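PDB 4QEO: histone-lysine N-methyltransferase, H3 lysine-9 specific SUVH4 from Arabidopsis thaliana, which methylates histone H3 on the lysine that tags silenced chromatin, using S-adenosyl-L-methionine as methyl donor, and binds methylated DNA, so coupling DNA methylation to transcriptional silencing. Local coordinates for residues C382-V387 / N454-I459; G366-S371 / F458-C463; L467-V472 / L498-G503; E373-G378 / L486-N491. All coordinates share one frame; numbering follows the deposited sequence.

Contact 1 (C382-V387 / N454-I459); sequences CEYIGV and NFARFI. With SAH (S-adenosyl-L-homocysteine), chain E.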
# COMPACT_ATOMS: atom_id res chain seq x y z
N CYS A 382 10.54 1.28 -9.13
CA CYS A 382 11.74 1.49 -9.97
C CYS A 382 12.11 0.25 -10.72
O CYS A 382 11.77 -0.83 -10.29
CB CYS A 382 12.96 1.88 -9.12
SG CYS A 382 13.35 0.67 -7.84
N GLU A 383 12.84 0.41 -11.81
CA GLU A 383 13.46 -0.72 -12.47
C GLU A 383 14.72 -1.05 -11.68
O GLU A 383 15.37 -0.16 -11.15
CB GLU A 383 13.83 -0.38 -13.93
CG GLU A 383 14.34 -1.58 -14.72
CD GLU A 383 14.57 -1.30 -16.20
OE1 GLU A 383 13.89 -0.42 -16.77
OE2 GLU A 383 15.43 -1.98 -16.81
N TYR A 384 15.05 -2.32 -11.59
CA TYR A 384 16.36 -2.68 -11.06
C TYR A 384 17.41 -2.44 -12.16
O TYR A 384 17.51 -3.21 -13.11
CB TYR A 384 16.37 -4.13 -10.59
CG TYR A 384 17.52 -4.46 -9.67
CD1 TYR A 384 18.75 -4.85 -10.18
CD2 TYR A 384 17.37 -4.39 -8.29
CE1 TYR A 384 19.81 -5.16 -9.35
CE2 TYR A 384 18.43 -4.70 -7.45
CZ TYR A 384 19.65 -5.09 -7.99
OH TYR A 384 20.71 -5.40 -7.17
N ILE A 385 18.17 -1.35 -12.01
CA ILE A 385 19.21 -0.97 -12.97
C ILE A 385 20.63 -1.30 -12.47
O ILE A 385 20.96 -1.11 -11.30
CB ILE A 385 19.12 0.54 -13.30
CG1 ILE A 385 17.74 0.89 -13.89
CG2 ILE A 385 20.24 0.97 -14.27
CD1 ILE A 385 17.48 0.28 -15.25
N GLY A 386 21.47 -1.79 -13.38
CA GLY A 386 22.85 -2.13 -13.08
C GLY A 386 23.53 -2.55 -14.37
O GLY A 386 23.05 -2.21 -15.46
N VAL A 387 24.63 -3.29 -14.28
CA VAL A 387 25.30 -3.82 -15.46
C VAL A 387 24.80 -5.22 -15.77
O VAL A 387 24.99 -6.14 -14.97
CB VAL A 387 26.83 -3.91 -15.28
CG1 VAL A 387 27.49 -4.48 -16.54
CG2 VAL A 387 27.41 -2.55 -14.97
N ASN A 454 21.01 2.15 -10.34
CA ASN A 454 20.12 3.14 -9.75
C ASN A 454 19.85 2.79 -8.28
O ASN A 454 20.55 1.94 -7.71
CB ASN A 454 18.83 3.27 -10.55
CG ASN A 454 17.92 2.07 -10.39
OD1 ASN A 454 18.33 1.01 -9.92
ND2 ASN A 454 16.66 2.23 -10.80
N PHE A 455 18.84 3.40 -7.67
CA PHE A 455 18.62 3.24 -6.22
C PHE A 455 18.06 1.89 -5.80
O PHE A 455 18.08 1.54 -4.61
CB PHE A 455 17.73 4.37 -5.66
CG PHE A 455 16.27 4.24 -5.99
CD1 PHE A 455 15.41 3.54 -5.15
CD2 PHE A 455 15.74 4.83 -7.13
CE1 PHE A 455 14.07 3.42 -5.44
CE2 PHE A 455 14.39 4.72 -7.42
CZ PHE A 455 13.55 4.02 -6.57
N ALA A 456 17.56 1.14 -6.77
CA ALA A 456 16.92 -0.15 -6.52
C ALA A 456 17.77 -1.07 -5.66
O ALA A 456 17.24 -1.81 -4.83
CB ALA A 456 16.58 -0.84 -7.85
N ARG A 457 19.09 -1.04 -5.87
CA ARG A 457 20.01 -1.92 -5.15
C ARG A 457 20.04 -1.69 -3.63
O ARG A 457 20.54 -2.54 -2.88
CB ARG A 457 21.42 -1.82 -5.74
CG ARG A 457 21.98 -0.41 -5.76
CD ARG A 457 22.99 -0.18 -4.65
NE ARG A 457 24.28 -0.80 -4.97
CZ ARG A 457 25.31 -0.87 -4.14
NH1 ARG A 457 26.43 -1.44 -4.53
NH2 ARG A 457 25.21 -0.37 -2.91
N PHE A 458 19.53 -0.55 -3.18
CA PHE A 458 19.54 -0.22 -1.75
C PHE A 458 18.32 -0.77 -1.02
O PHE A 458 18.22 -0.65 0.21
CB PHE A 458 19.63 1.29 -1.55
CG PHE A 458 20.95 1.88 -1.95
CD1 PHE A 458 22.08 1.66 -1.18
CD2 PHE A 458 21.06 2.65 -3.10
CE1 PHE A 458 23.30 2.19 -1.55
CE2 PHE A 458 22.28 3.19 -3.47
CZ PHE A 458 23.40 2.96 -2.69
N ILE A 459 17.40 -1.37 -1.76
CA ILE A 459 16.17 -1.88 -1.17
C ILE A 459 16.35 -3.25 -0.54
O ILE A 459 16.78 -4.19 -1.19
CB ILE A 459 15.02 -1.89 -2.19
CG1 ILE A 459 14.75 -0.46 -2.69
CG2 ILE A 459 13.78 -2.54 -1.58
CD1 ILE A 459 13.84 -0.36 -3.94
N SAH E . 21.29 -3.02 2.97
CA SAH E . 22.04 -3.23 1.74
CB SAH E . 21.12 -3.10 0.52
CG SAH E . 20.48 -4.42 0.08
SD SAH E . 21.65 -5.48 -0.82
C SAH E . 23.24 -2.29 1.65
O SAH E . 23.74 -2.00 0.56
OXT SAH E . 23.74 -1.81 2.67
C5' SAH E . 21.27 -6.94 0.18
C4' SAH E . 22.24 -7.07 1.34
O4' SAH E . 21.75 -6.31 2.43
C3' SAH E . 22.38 -8.51 1.81
O3' SAH E . 23.60 -9.06 1.38
C2' SAH E . 22.35 -8.43 3.32
O2' SAH E . 23.66 -8.42 3.85
C1' SAH E . 21.69 -7.09 3.61
N9 SAH E . 20.28 -7.36 3.93
C8 SAH E . 19.20 -7.20 3.09
N7 SAH E . 18.08 -7.58 3.75
C5 SAH E . 18.43 -7.99 4.99
C6 SAH E . 17.69 -8.47 6.06
N6 SAH E . 16.37 -8.59 5.95
N1 SAH E . 18.34 -8.82 7.23
C2 SAH E . 19.71 -8.70 7.33
N3 SAH E . 20.44 -8.21 6.26
C4 SAH E . 19.81 -7.86 5.12
O HOH W 1 20.36 -0.60 -8.71
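The carboxamide of Asn454 fits against the backbone of Glu383 and Ile385, a carbonyl and an N-H that suit the donor and acceptor it offers side by side. Asn454 ND2 donates to Glu383 O at 2.7 Å, nearly along the C=O axis, while its OD1 accepts Ile385 N at 3.2 Å from a donor lying well above the carbonyl plane. The first torsion places CG between the backbone N and carbonyl carbon (chi1 72°), which turns the amide toward the other segment; CB and CG1 of Ile385 cover it, crossing at about a right angle. An alanine in place of Asn454 would probably leave Glu383 O and Ile385 N without these mates and open a gap beside Ile385. The tightest apolar packing is at Cys382, whose CB lies 3.4 Å from Phe455 CZ. Cys382 SG makes an oblique sulfur-aromatic contact with the Phe455 ring, 4.1 Å from the centroid, and also touches Ala456 CB; a small thiol and a methyl suit this narrow space. Looser is the region between Ile385 O and the start of the 3-10 turn, where a water lies 2.7 Å from both Ile385 O and Asn454 O and the direct bond from Asn454 N to Ile385 O is long and weak at 3.4 Å. Tyr384 lays CD2 3.7 Å from Ala456 CB and carries its hydroxyl on to CB of Arg457, whose O borders the ligand. The 3-10 turn 456-458 thus packs beside strand 380-383, an outer strand of its sheet, next to strand 483-488, with strand 499-500 touching Tyr384 and Ile459.

Contact 2 (G366-S371 / F458-C463); sequences GWAVRS and FINHSC. With ZN (zinc ion), chain I; SAH (S-adenosyl-L-homocysteine), chain E.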
# COMPACT_ATOMS: atom_id res chain seq x y z
N GLY A 366 22.28 -2.57 7.00
CA GLY A 366 23.04 -1.60 6.24
C GLY A 366 22.11 -0.56 5.65
O GLY A 366 21.30 0.04 6.36
N TRP A 367 22.21 -0.34 4.34
CA TRP A 367 21.37 0.66 3.69
C TRP A 367 19.94 0.16 3.46
O TRP A 367 19.71 -1.03 3.21
CB TRP A 367 22.02 1.17 2.40
CG TRP A 367 23.33 1.84 2.66
CD1 TRP A 367 24.57 1.38 2.34
CD2 TRP A 367 23.53 3.09 3.34
NE1 TRP A 367 25.53 2.27 2.75
CE2 TRP A 367 24.92 3.33 3.37
CE3 TRP A 367 22.67 4.03 3.91
CZ2 TRP A 367 25.46 4.47 3.96
CZ3 TRP A 367 23.21 5.17 4.49
CH2 TRP A 367 24.60 5.38 4.51
N ALA A 368 18.98 1.08 3.57
CA ALA A 368 17.56 0.80 3.37
C ALA A 368 16.92 1.96 2.61
O ALA A 368 17.51 3.04 2.53
CB ALA A 368 16.86 0.62 4.72
N VAL A 369 15.73 1.76 2.07
CA VAL A 369 15.02 2.85 1.39
C VAL A 369 13.62 3.01 1.97
O VAL A 369 12.95 2.01 2.26
CB VAL A 369 14.92 2.61 -0.14
CG1 VAL A 369 14.05 3.68 -0.81
CG2 VAL A 369 16.31 2.58 -0.77
N ARG A 370 13.18 4.25 2.16
CA ARG A 370 11.79 4.50 2.55
C ARG A 370 11.19 5.64 1.74
O ARG A 370 11.89 6.34 1.02
CB ARG A 370 11.67 4.77 4.06
CG ARG A 370 12.43 6.00 4.56
CD ARG A 370 12.58 5.98 6.09
NE ARG A 370 13.33 7.13 6.57
CZ ARG A 370 14.05 7.15 7.70
NH1 ARG A 370 14.12 6.06 8.45
NH2 ARG A 370 14.69 8.24 8.06
N SER A 371 9.88 5.81 1.85
CA SER A 371 9.20 6.86 1.12
C SER A 371 8.70 7.97 2.04
O SER A 371 8.30 7.71 3.17
CB SER A 371 8.03 6.30 0.30
OG SER A 371 7.33 7.35 -0.33
N PHE A 458 19.53 -0.55 -3.18
CA PHE A 458 19.54 -0.22 -1.75
C PHE A 458 18.32 -0.77 -1.02
O PHE A 458 18.22 -0.65 0.21
CB PHE A 458 19.63 1.29 -1.55
CG PHE A 458 20.95 1.88 -1.95
CD1 PHE A 458 22.08 1.66 -1.18
CD2 PHE A 458 21.06 2.65 -3.10
CE1 PHE A 458 23.30 2.19 -1.55
CE2 PHE A 458 22.28 3.19 -3.47
CZ PHE A 458 23.40 2.96 -2.69
N ILE A 459 17.40 -1.37 -1.76
CA ILE A 459 16.17 -1.88 -1.17
C ILE A 459 16.35 -3.25 -0.54
O ILE A 459 16.78 -4.19 -1.19
CB ILE A 459 15.02 -1.89 -2.19
CG1 ILE A 459 14.75 -0.46 -2.69
CG2 ILE A 459 13.78 -2.54 -1.58
CD1 ILE A 459 13.84 -0.36 -3.94
N ASN A 460 16.00 -3.37 0.74
CA ASN A 460 16.23 -4.60 1.48
C ASN A 460 15.19 -5.68 1.26
O ASN A 460 14.12 -5.42 0.72
CB ASN A 460 16.35 -4.31 2.98
CG ASN A 460 17.60 -3.54 3.31
OD1 ASN A 460 18.68 -3.83 2.77
ND2 ASN A 460 17.47 -2.54 4.17
N HIS A 461 15.54 -6.89 1.69
CA HIS A 461 14.63 -8.03 1.70
C HIS A 461 13.72 -7.99 2.92
O HIS A 461 14.12 -7.53 3.99
CB HIS A 461 15.43 -9.34 1.72
CG HIS A 461 14.65 -10.54 2.18
ND1 HIS A 461 14.06 -11.43 1.31
CD2 HIS A 461 14.37 -11.00 3.43
CE1 HIS A 461 13.44 -12.37 1.99
NE2 HIS A 461 13.62 -12.14 3.28
N SER A 462 12.50 -8.49 2.76
CA SER A 462 11.63 -8.78 3.90
C SER A 462 10.80 -10.01 3.63
O SER A 462 10.45 -10.29 2.48
CB SER A 462 10.71 -7.61 4.22
OG SER A 462 9.79 -7.97 5.24
N CYS A 463 10.48 -10.72 4.70
CA CYS A 463 9.65 -11.91 4.61
C CYS A 463 8.18 -11.52 4.45
O CYS A 463 7.38 -12.32 3.98
CB CYS A 463 9.86 -12.81 5.84
SG CYS A 463 11.58 -13.42 6.04
ZN ZN I . 12.91 -12.16 7.76
N SAH E . 21.29 -3.02 2.97
CA SAH E . 22.04 -3.23 1.74
CB SAH E . 21.12 -3.10 0.52
CG SAH E . 20.48 -4.42 0.08
SD SAH E . 21.65 -5.48 -0.82
C SAH E . 23.24 -2.29 1.65
O SAH E . 23.74 -2.00 0.56
OXT SAH E . 23.74 -1.81 2.67
C5' SAH E . 21.27 -6.94 0.18
C4' SAH E . 22.24 -7.07 1.34
O4' SAH E . 21.75 -6.31 2.43
C3' SAH E . 22.38 -8.51 1.81
O3' SAH E . 23.60 -9.06 1.38
C2' SAH E . 22.35 -8.43 3.32
O2' SAH E . 23.66 -8.42 3.85
C1' SAH E . 21.69 -7.09 3.61
N9 SAH E . 20.28 -7.36 3.93
C8 SAH E . 19.20 -7.20 3.09
N7 SAH E . 18.08 -7.58 3.75
C5 SAH E . 18.43 -7.99 4.99
C6 SAH E . 17.69 -8.47 6.06
N6 SAH E . 16.37 -8.59 5.95
N1 SAH E . 18.34 -8.82 7.23
C2 SAH E . 19.71 -8.70 7.33
N3 SAH E . 20.44 -8.21 6.26
C4 SAH E . 19.81 -7.86 5.12
O HOH W 2 15.07 -0.93 2.15
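The rings of Trp367 and Phe458 meet as an offset edge-to-face pair, the edge of Phe458 turned to the face of the tryptophan's five-membered ring, with planes at 87° and centroids 5.7 Å apart. Phe458 CD1 also reaches Trp367 CB at 3.6 Å. In the plane of the indole, at its edge, lies the ligand carboxylate atom O, and a face of the Phe458 ring is covered by CD of Arg457. CG2 of Val369 packs on CB of Phe458, its branched side chain crossing the phenylalanine at about a right angle. This is the cofactor pocket of the SET domain, where strand 367-371 and the NHSC segment 460-463 hold S-adenosyl-L-homocysteine between them. Asn460 has a carboxamide that can serve both: Asn460 OD1 accepts N of the ligand at 2.7 Å, and ND2 donates to Trp367 O at 2.9 Å, the donor tilted 30° from the carbonyl plane. Trp367 O accepts the ligand N as well, and Trp367 N donates to OXT of the ligand at 2.7 Å. Gly366 suits its place because a CB would run into OXT. At the adenine end His461 O receives N6, while Cys463 SG joins Cys521, Cys523 and Cys528 on zinc.

Contact 3 (L467-V472 / L498-G503); sequences LFVQCV and LTYDYG. With SAH (S-adenosyl-L-homocysteine), chain E.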
# COMPACT_ATOMS: atom_id res chain seq x y z
N LEU A 467 6.62 -4.52 -1.59
CA LEU A 467 6.86 -4.48 -3.03
C LEU A 467 6.89 -5.88 -3.64
O LEU A 467 7.10 -6.87 -2.94
CB LEU A 467 8.18 -3.76 -3.37
CG LEU A 467 8.42 -2.37 -2.78
CD1 LEU A 467 9.79 -1.83 -3.21
CD2 LEU A 467 7.31 -1.43 -3.20
N PHE A 468 6.71 -5.95 -4.95
CA PHE A 468 6.92 -7.19 -5.68
C PHE A 468 7.63 -6.92 -7.00
O PHE A 468 7.61 -5.80 -7.53
CB PHE A 468 5.62 -7.95 -5.88
CG PHE A 468 4.69 -7.34 -6.90
CD1 PHE A 468 3.83 -6.32 -6.55
CD2 PHE A 468 4.67 -7.81 -8.21
CE1 PHE A 468 2.96 -5.77 -7.48
CE2 PHE A 468 3.81 -7.27 -9.15
CZ PHE A 468 2.95 -6.24 -8.78
N VAL A 469 8.28 -7.97 -7.51
CA VAL A 469 9.03 -7.95 -8.74
C VAL A 469 8.15 -8.32 -9.92
O VAL A 469 7.50 -9.37 -9.92
CB VAL A 469 10.19 -8.96 -8.69
CG1 VAL A 469 10.76 -9.21 -10.08
CG2 VAL A 469 11.27 -8.48 -7.74
N GLN A 470 8.16 -7.47 -10.94
CA GLN A 470 7.40 -7.70 -12.15
C GLN A 470 8.32 -7.66 -13.37
O GLN A 470 9.03 -6.65 -13.59
CB GLN A 470 6.30 -6.65 -12.29
CG GLN A 470 5.50 -6.77 -13.56
CD GLN A 470 4.75 -8.07 -13.63
OE1 GLN A 470 3.85 -8.33 -12.82
NE2 GLN A 470 5.10 -8.91 -14.60
N CYS A 471 8.34 -8.74 -14.14
CA CYS A 471 9.10 -8.77 -15.38
C CYS A 471 8.37 -7.99 -16.46
O CYS A 471 7.17 -8.16 -16.67
CB CYS A 471 9.36 -10.21 -15.86
SG CYS A 471 10.62 -11.09 -14.90
N VAL A 472 9.11 -7.11 -17.14
CA VAL A 472 8.54 -6.27 -18.18
C VAL A 472 9.38 -6.36 -19.46
O VAL A 472 10.60 -6.25 -19.39
CB VAL A 472 8.50 -4.79 -17.74
CG1 VAL A 472 7.93 -3.91 -18.86
CG2 VAL A 472 7.70 -4.62 -16.46
N LEU A 498 10.68 0.31 2.23
CA LEU A 498 10.25 -0.44 1.06
C LEU A 498 11.03 -1.74 1.01
O LEU A 498 12.25 -1.73 1.17
CB LEU A 498 10.51 0.37 -0.22
CG LEU A 498 10.00 1.81 -0.27
CD1 LEU A 498 10.30 2.47 -1.62
CD2 LEU A 498 8.51 1.87 0.04
N THR A 499 10.34 -2.85 0.83
CA THR A 499 11.03 -4.14 0.79
C THR A 499 10.40 -5.07 -0.23
O THR A 499 9.23 -4.93 -0.56
CB THR A 499 10.91 -4.87 2.15
OG1 THR A 499 9.53 -5.12 2.44
CG2 THR A 499 11.52 -4.06 3.28
N TYR A 500 11.16 -6.06 -0.68
CA TYR A 500 10.59 -7.14 -1.48
C TYR A 500 11.19 -8.46 -1.01
O TYR A 500 12.20 -8.46 -0.30
CB TYR A 500 10.79 -6.91 -2.99
CG TYR A 500 12.23 -6.80 -3.44
CD1 TYR A 500 12.95 -5.64 -3.24
CD2 TYR A 500 12.86 -7.87 -4.09
CE1 TYR A 500 14.26 -5.52 -3.66
CE2 TYR A 500 14.18 -7.76 -4.52
CZ TYR A 500 14.88 -6.58 -4.30
OH TYR A 500 16.19 -6.43 -4.69
N ASP A 501 10.57 -9.57 -1.37
CA ASP A 501 11.09 -10.89 -0.99
C ASP A 501 12.15 -11.35 -2.00
O ASP A 501 11.85 -11.55 -3.17
CB ASP A 501 9.95 -11.90 -0.89
CG ASP A 501 10.42 -13.29 -0.48
OD1 ASP A 501 11.62 -13.48 -0.19
OD2 ASP A 501 9.57 -14.21 -0.43
N TYR A 502 13.39 -11.51 -1.54
CA TYR A 502 14.47 -11.97 -2.42
C TYR A 502 14.18 -13.38 -2.92
O TYR A 502 14.47 -13.72 -4.07
CB TYR A 502 15.82 -11.96 -1.70
CG TYR A 502 16.40 -10.59 -1.43
CD1 TYR A 502 15.74 -9.43 -1.86
CD2 TYR A 502 17.61 -10.45 -0.76
CE1 TYR A 502 16.28 -8.17 -1.60
CE2 TYR A 502 18.15 -9.20 -0.50
CZ TYR A 502 17.48 -8.06 -0.92
OH TYR A 502 18.04 -6.83 -0.67
N GLY A 503 13.62 -14.20 -2.03
CA GLY A 503 13.21 -15.54 -2.37
C GLY A 503 14.32 -16.57 -2.54
O GLY A 503 14.16 -17.54 -3.27
N SAH E . 21.29 -3.02 2.97
CA SAH E . 22.04 -3.23 1.74
CB SAH E . 21.12 -3.10 0.52
CG SAH E . 20.48 -4.42 0.08
SD SAH E . 21.65 -5.48 -0.82
C SAH E . 23.24 -2.29 1.65
O SAH E . 23.74 -2.00 0.56
OXT SAH E . 23.74 -1.81 2.67
C5' SAH E . 21.27 -6.94 0.18
C4' SAH E . 22.24 -7.07 1.34
O4' SAH E . 21.75 -6.31 2.43
C3' SAH E . 22.38 -8.51 1.81
O3' SAH E . 23.60 -9.06 1.38
C2' SAH E . 22.35 -8.43 3.32
O2' SAH E . 23.66 -8.42 3.85
C1' SAH E . 21.69 -7.09 3.61
N9 SAH E . 20.28 -7.36 3.93
C8 SAH E . 19.20 -7.20 3.09
N7 SAH E . 18.08 -7.58 3.75
C5 SAH E . 18.43 -7.99 4.99
C6 SAH E . 17.69 -8.47 6.06
N6 SAH E . 16.37 -8.59 5.95
N1 SAH E . 18.34 -8.82 7.23
C2 SAH E . 19.71 -8.70 7.33
N3 SAH E . 20.44 -8.21 6.26
C4 SAH E . 19.81 -7.86 5.12
O HOH W 3 8.21 -9.50 -2.88
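Leu467 has the most surface buried by the contact: Leu467 CB comes within 3.2 Å of Thr499 O and its CD1 within 3.8 Å of Leu498 CB. CG is anti to the carbonyl carbon (chi1 -53°), which carries the branched end toward Leu498. Leu467 N donates to that same Thr499 O at 2.8 Å, so polar main chain and apolar side chain meet the partner together. An alanine at Leu467 would keep the CB beside Thr499 O but would probably leave a gap next to Leu498 CB where CG and CD1 had been. Within the SET domain, strand 467-473 here meets the short strand 499-500, which itself pairs in parallel with 460-461. Tyr500, next in buried surface, sets its CB 3.7 Å from Leu467 O. Its ring, directed away from Leu467, offers Tyr500 CD2 to Val469 CG2 at 4.0 Å. A beta-branched valine suits a strand and presents a methyl here. A basic side chain of the bound peptide packs on Tyr500, and Tyr502 likewise touches a basic peptide side chain; Tyr502 OH lies 3.3 Å from C5' of S-adenosyl-L-homocysteine. The chemistry implies a junction set by main-chain polarity, direct at Leu467 N and through a water between Leu467 O and Asp501 N, with aliphatic and aromatic carbon filling between and leading into the peptide and cofactor sites.

Contact 4 (E373-G378 / L486-N491); sequences EYIPAG and LFAADN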
# COMPACT_ATOMS: atom_id res chain seq x y z
N GLU A 373 6.25 9.97 0.99
CA GLU A 373 4.85 10.16 0.64
C GLU A 373 4.15 8.83 0.41
O GLU A 373 4.78 7.78 0.33
CB GLU A 373 4.71 11.05 -0.61
CG GLU A 373 5.95 11.10 -1.48
CD GLU A 373 5.74 11.91 -2.75
OE1 GLU A 373 6.72 12.13 -3.49
OE2 GLU A 373 4.59 12.31 -3.02
N TYR A 374 2.83 8.91 0.30
CA TYR A 374 1.99 7.74 0.08
C TYR A 374 2.27 7.11 -1.28
O TYR A 374 2.41 7.82 -2.27
CB TYR A 374 0.52 8.14 0.20
CG TYR A 374 0.10 8.40 1.64
CD1 TYR A 374 -0.19 7.35 2.49
CD2 TYR A 374 0.02 9.69 2.15
CE1 TYR A 374 -0.58 7.57 3.81
CE2 TYR A 374 -0.36 9.92 3.46
CZ TYR A 374 -0.65 8.86 4.29
OH TYR A 374 -1.02 9.09 5.60
N ILE A 375 2.38 5.78 -1.30
CA ILE A 375 2.53 5.03 -2.55
C ILE A 375 1.34 4.09 -2.77
O ILE A 375 1.16 3.11 -2.04
CB ILE A 375 3.83 4.21 -2.56
CG1 ILE A 375 5.04 5.13 -2.35
CG2 ILE A 375 3.96 3.43 -3.86
CD1 ILE A 375 6.37 4.41 -2.34
N PRO A 376 0.50 4.39 -3.77
CA PRO A 376 -0.66 3.54 -4.04
C PRO A 376 -0.25 2.18 -4.58
O PRO A 376 0.73 2.07 -5.32
CB PRO A 376 -1.43 4.33 -5.12
CG PRO A 376 -0.94 5.74 -5.00
CD PRO A 376 0.51 5.60 -4.61
N ALA A 377 -1.01 1.15 -4.21
CA ALA A 377 -0.77 -0.21 -4.69
C ALA A 377 -0.86 -0.26 -6.21
O ALA A 377 -1.82 0.24 -6.78
CB ALA A 377 -1.79 -1.17 -4.07
N GLY A 378 0.13 -0.86 -6.85
CA GLY A 378 0.16 -0.94 -8.30
C GLY A 378 1.09 0.10 -8.91
O GLY A 378 1.38 0.03 -10.10
N LEU A 486 10.22 -3.06 -9.83
CA LEU A 486 9.61 -3.12 -8.52
C LEU A 486 8.36 -2.24 -8.49
O LEU A 486 8.43 -1.02 -8.76
CB LEU A 486 10.60 -2.68 -7.45
CG LEU A 486 11.80 -3.63 -7.30
CD1 LEU A 486 12.88 -3.02 -6.40
CD2 LEU A 486 11.35 -4.96 -6.74
N PHE A 487 7.25 -2.91 -8.17
CA PHE A 487 5.93 -2.31 -8.01
C PHE A 487 5.46 -2.40 -6.56
O PHE A 487 5.77 -3.36 -5.85
CB PHE A 487 4.93 -3.04 -8.90
CG PHE A 487 4.99 -2.64 -10.35
CD1 PHE A 487 5.84 -3.30 -11.23
CD2 PHE A 487 4.19 -1.61 -10.83
CE1 PHE A 487 5.90 -2.94 -12.56
CE2 PHE A 487 4.24 -1.25 -12.17
CZ PHE A 487 5.10 -1.91 -13.04
N ALA A 488 4.69 -1.41 -6.11
CA ALA A 488 4.08 -1.49 -4.79
C ALA A 488 3.01 -2.58 -4.79
O ALA A 488 2.10 -2.56 -5.62
CB ALA A 488 3.48 -0.13 -4.40
N ALA A 489 3.13 -3.52 -3.85
CA ALA A 489 2.13 -4.57 -3.67
C ALA A 489 0.97 -4.08 -2.80
O ALA A 489 -0.14 -4.62 -2.82
CB ALA A 489 2.76 -5.80 -3.03
N ASP A 490 1.25 -3.05 -2.01
CA ASP A 490 0.29 -2.56 -1.05
C ASP A 490 0.28 -1.06 -1.11
O ASP A 490 1.20 -0.45 -1.66
CB ASP A 490 0.70 -2.99 0.36
CG ASP A 490 0.89 -4.49 0.48
OD1 ASP A 490 -0.10 -5.23 0.27
OD2 ASP A 490 2.02 -4.92 0.79
N ASN A 491 -0.76 -0.46 -0.54
CA ASN A 491 -0.71 0.96 -0.25
C ASN A 491 0.33 1.20 0.86
O ASN A 491 0.24 0.62 1.94
CB ASN A 491 -2.10 1.47 0.16
CG ASN A 491 -3.10 1.38 -0.98
OD1 ASN A 491 -2.80 1.78 -2.10
ND2 ASN A 491 -4.28 0.84 -0.70
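Ile375 and Ala488 meet through methyl groups, CG2 of the isoleucine 3.6 Å from CB of the alanine, where the loop joining strands 367-371 and 380-383 of the SET domain packs against the end of strand 483-488. The alanine CB points toward the loop; a small residue suits Ala488 because Pro376 O also lies against that CB. Asn491 approaches from farther along 486-491. Its CB leaves to one side, but the carboxamide bends back, and Asn491 OD1 accepts Ala377 N at 2.8 Å, with the donor above the carbonyl plane by 36°. Ala377 CB lies 3.6 Å from Asp490 C, a closeness that suits a bare methyl. Asp490 turns its own side chain away to a salt bridge with Arg19 of helix 10-30. Gly378 takes a backbone conformation (phi 100°) in which a CB would be jammed against the preceding carbonyl, and Gly378 N donates to Ala488 O at 2.9 Å. Phe487 turns its ring edge to the same glycine: Gly378 O lies at that edge, near the ring plane, 3.3 Å from Phe487 CD2.

In the fold
All four contacts lie within the SET domain, and the first three touch S-adenosyl-L-homocysteine. Contacts 1 and 2, with centres about 11 Å apart, share Phe458 and Ile459, so the turn that packs on 382-387 runs straight into the cofactor-binding segment. Contact 3 joins both: Tyr502 OH is probably hydrogen-bonded to Ile459 O at 3.0 Å, and His461 ND1 to Tyr502 N at 2.9 Å. Contact 4 lies away from the pocket, its centre about 17 Å from that of contact 1, yet contacts 1, 3 and 4 share the sheet of strands 380-383, 483-488 and 467-473, through probable backbone bonds from Leu486 N to Cys382 O (2.7 Å) and from Phe468 N to Phe487 O (2.9 Å).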